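Local coordinates for protein phosphonopyruvate hydrolase (Variovorax sp., PDB 2DUA) that hydrolyses the carbon-phosphorus bond of phosphonopyruvate, giving pyruvate and phosphate, with the help of a divalent metal ion, at residues S42-S47 with Y234-I239. Residues are numbered along the deposited sequence; the frame is centred on the assembly and turned at random.
With OXL (oxalate ion), chain C.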
ATOM      1  N   SER A  42       8.537  11.932  11.602  1.00 11.60           N
ATOM      2  CA  SER A  42       9.333  12.761  10.716  1.00 10.14           C
ATOM      3  C   SER A  42       9.323  12.387   9.209  1.00 11.20           C
ATOM      4  O   SER A  42       9.646  11.217   8.859  1.00  8.70           O
ATOM      5  CB  SER A  42      10.781  12.697  11.228  1.00  8.47           C
ATOM      6  OG  SER A  42      11.576  13.408  10.326  1.00 10.43           O
ATOM      7  N   GLY A  43       9.000  13.354   8.329  1.00  9.29           N
ATOM      8  CA  GLY A  43       9.000  13.053   6.902  1.00 11.20           C
ATOM      9  C   GLY A  43      10.468  12.972   6.515  1.00 10.78           C
ATOM     10  O   GLY A  43      10.857  12.233   5.631  1.00 12.07           O
ATOM     11  N   PHE A  44      11.312  13.774   7.155  1.00 11.29           N
ATOM     12  CA  PHE A  44      12.741  13.715   6.796  1.00 10.72           C
ATOM     13  C   PHE A  44      13.298  12.317   7.147  1.00 10.25           C
ATOM     14  O   PHE A  44      14.005  11.706   6.331  1.00 10.18           O
ATOM     15  CB  PHE A  44      13.545  14.804   7.546  1.00 12.55           C
ATOM     16  CG  PHE A  44      15.058  14.694   7.334  1.00 13.84           C
ATOM     17  CD1 PHE A  44      15.666  15.189   6.199  1.00 14.80           C
ATOM     18  CD2 PHE A  44      15.845  14.047   8.285  1.00 15.21           C
ATOM     19  CE1 PHE A  44      17.054  15.047   6.013  1.00 13.87           C
ATOM     20  CE2 PHE A  44      17.215  13.902   8.117  1.00 13.97           C
ATOM     21  CZ  PHE A  44      17.822  14.404   6.979  1.00 13.25           C
ATOM     22  N   GLU A  45      12.996  11.805   8.355  1.00  9.35           N
ATOM     23  CA  GLU A  45      13.530  10.475   8.648  1.00  8.92           C
ATOM     24  C   GLU A  45      12.930   9.388   7.756  1.00  9.19           C
ATOM     25  O   GLU A  45      13.632   8.439   7.368  1.00  5.19           O
ATOM     26  CB  GLU A  45      13.308  10.083  10.109  1.00 10.40           C
ATOM     27  CG  GLU A  45      14.238  10.846  11.104  1.00 10.51           C
ATOM     28  CD  GLU A  45      14.720   9.913  12.233  1.00 12.25           C
ATOM     29  OE1 GLU A  45      14.164   8.811  12.338  1.00 12.37           O
ATOM     30  OE2 GLU A  45      15.641  10.251  13.009  1.00 10.47           O
ATOM     31  N   LEU A  46      11.630   9.466   7.452  1.00  8.65           N
ATOM     32  CA  LEU A  46      11.071   8.381   6.578  1.00  7.37           C
ATOM     33  C   LEU A  46      11.665   8.428   5.161  1.00  7.97           C
ATOM     34  O   LEU A  46      12.071   7.388   4.599  1.00  6.99           O
ATOM     35  CB  LEU A  46       9.552   8.468   6.526  1.00  7.94           C
ATOM     36  CG  LEU A  46       8.891   7.262   5.834  1.00  5.59           C
ATOM     37  CD1 LEU A  46       9.121   5.929   6.576  1.00  6.75           C
ATOM     38  CD2 LEU A  46       7.409   7.595   5.731  1.00  8.12           C
ATOM     39  N   SER A  47      11.724   9.618   4.559  1.00  7.35           N
ATOM     40  CA  SER A  47      12.310   9.708   3.230  1.00  6.40           C
ATOM     41  C   SER A  47      13.820   9.278   3.315  1.00  7.72           C
ATOM     42  O   SER A  47      14.323   8.596   2.418  1.00  9.08           O
ATOM     43  CB  SER A  47      12.110  11.151   2.682  1.00  8.47           C
ATOM     44  OG  SER A  47      12.843  12.036   3.494  1.00  9.06           O
ATOM     45  N   TYR A 234      13.212  16.163  18.870  1.00 11.29           N
ATOM     46  CA  TYR A 234      14.552  15.733  18.417  1.00 13.47           C
ATOM     47  C   TYR A 234      14.257  15.266  16.977  1.00 13.18           C
ATOM     48  O   TYR A 234      13.720  14.185  16.738  1.00 13.49           O
ATOM     49  CB  TYR A 234      15.014  14.626  19.341  1.00 13.75           C
ATOM     50  CG  TYR A 234      15.341  15.197  20.705  1.00 13.79           C
ATOM     51  CD1 TYR A 234      16.524  15.927  20.902  1.00 18.58           C
ATOM     52  CD2 TYR A 234      14.475  15.061  21.773  1.00 14.90           C
ATOM     53  CE1 TYR A 234      16.825  16.505  22.152  1.00 17.18           C
ATOM     54  CE2 TYR A 234      14.777  15.666  23.063  1.00 16.80           C
ATOM     55  CZ  TYR A 234      15.960  16.373  23.198  1.00 16.97           C
ATOM     56  OH  TYR A 234      16.277  16.990  24.394  1.00 20.44           O
ATOM     57  N   GLY A 235      14.602  16.098  16.019  1.00 13.19           N
ATOM     58  CA  GLY A 235      14.155  15.887  14.635  1.00 12.50           C
ATOM     59  C   GLY A 235      14.733  14.734  13.764  1.00 13.47           C
ATOM     60  O   GLY A 235      13.990  14.244  12.902  1.00 13.05           O
ATOM     61  N   ASN A 236      15.981  14.307  13.950  1.00 12.64           N
ATOM     62  CA  ASN A 236      16.540  13.305  13.042  1.00 13.08           C
ATOM     63  C   ASN A 236      17.621  12.457  13.673  1.00 12.37           C
ATOM     64  O   ASN A 236      18.450  11.907  12.977  1.00 11.05           O
ATOM     65  CB  ASN A 236      17.153  14.042  11.874  1.00 13.28           C
ATOM     66  CG  ASN A 236      18.129  15.105  12.327  1.00 13.88           C
ATOM     67  OD1 ASN A 236      18.334  16.084  11.626  1.00 19.86           O
ATOM     68  ND2 ASN A 236      18.718  14.943  13.507  1.00 11.99           N
ATOM     69  N   HIS A 237      17.641  12.393  14.995  1.00 13.84           N
ATOM     70  CA  HIS A 237      18.698  11.656  15.659  1.00 11.63           C
ATOM     71  C   HIS A 237      18.606  10.148  15.546  1.00 11.73           C
ATOM     72  O   HIS A 237      19.630   9.464  15.680  1.00 12.27           O
ATOM     73  CB  HIS A 237      18.755  12.091  17.120  1.00 12.95           C
ATOM     74  CG  HIS A 237      18.898  13.579  17.268  1.00 14.30           C
ATOM     75  ND1 HIS A 237      17.818  14.436  17.227  1.00 13.82           N
ATOM     76  CD2 HIS A 237      20.008  14.366  17.243  1.00 12.81           C
ATOM     77  CE1 HIS A 237      18.260  15.686  17.151  1.00 17.22           C
ATOM     78  NE2 HIS A 237      19.588  15.669  17.162  1.00 14.25           N
ATOM     79  N   ALA A 238      17.408   9.614  15.282  1.00 11.98           N
ATOM     80  CA  ALA A 238      17.276   8.151  15.217  1.00 11.87           C
ATOM     81  C   ALA A 238      17.897   7.655  13.925  1.00 13.10           C
ATOM     82  O   ALA A 238      18.648   6.663  13.927  1.00 14.42           O
ATOM     83  CB  ALA A 238      15.794   7.728  15.273  1.00 12.97           C
ATOM     84  N   ILE A 239      17.588   8.337  12.822  1.00 10.30           N
ATOM     85  CA  ILE A 239      18.142   7.887  11.562  1.00 11.73           C
ATOM     86  C   ILE A 239      19.663   8.111  11.592  1.00 10.97           C
ATOM     87  O   ILE A 239      20.404   7.325  11.044  1.00  9.38           O
ATOM     88  CB  ILE A 239      17.443   8.613  10.296  1.00  8.59           C
ATOM     89  CG1 ILE A 239      17.720   7.837   9.006  1.00 11.64           C
ATOM     90  CG2 ILE A 239      17.930  10.008  10.156  1.00  7.98           C
ATOM     91  CD1 ILE A 239      16.990   6.519   8.948  1.00  9.87           C
TER
HETATM   92  C1  OXL C 291      11.202  16.557   9.869  1.00 23.25           C
HETATM   93  C2  OXL C 291      10.934  17.999  10.035  1.00 23.69           C
HETATM   94  O1  OXL C 291      11.832  15.920  10.810  1.00 19.86           O
HETATM   95  O2  OXL C 291      10.077  18.539   9.271  1.00 24.47           O
HETATM   96  O3  OXL C 291      10.785  16.027   8.818  1.00 19.68           O
HETATM   97  O4  OXL C 291      11.533  18.628  10.932  1.00 25.03           O
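Glu45 reaches across to the first turn of helix 237-256, where its OE2 accepts a hydrogen bond from the backbone N of Ile239 at 2.7 Å. The bond is nearly straight (166° at the hydrogen), yet the N-H meets OE2 from above the carboxylate plane, 53° out of it. The same oxygen lies 2.9 Å from Ala238 N, while the Ala238 methyl approaches both carboxylate oxygens and CB of Ile239 packs 3.6 Å from Glu45 CD. A bend at chi2 (-141°) turns the carboxylate toward this helix start. Next to it the Phe44 ring meets CB of Asn236, the N-cap residue, obliquely, with CE2 3.8 Å away.

A second helix start faces the ligand. Ser42 OG, set anti to its own N, accepts from Glu45 N as an N-cap and gives its proton to oxalate O1 at 2.6 Å; Phe44 N holds O3 at 2.8 Å. The two segments follow strands 38-41 and 229-234, which flank strand 17-21 in the closed eight-stranded TIM barrel. From the loop after that intervening strand, His23 ND1 is hydrogen-bonded to Glu45 OE1, so both carboxylate oxygens are engaged. With an alanine here in place of Glu45, Ile239 N and His23 ND1 would probably lose their hydrogen-bond partner, and the tie between the two helix starts would be weakened.

Two helix N-termini are thus put to complementary uses: one receives a buried carboxylate, whose negative charge the helix dipole would probably stabilise, and the other presents N-H and hydroxyl groups to an anion in the substrate pocket.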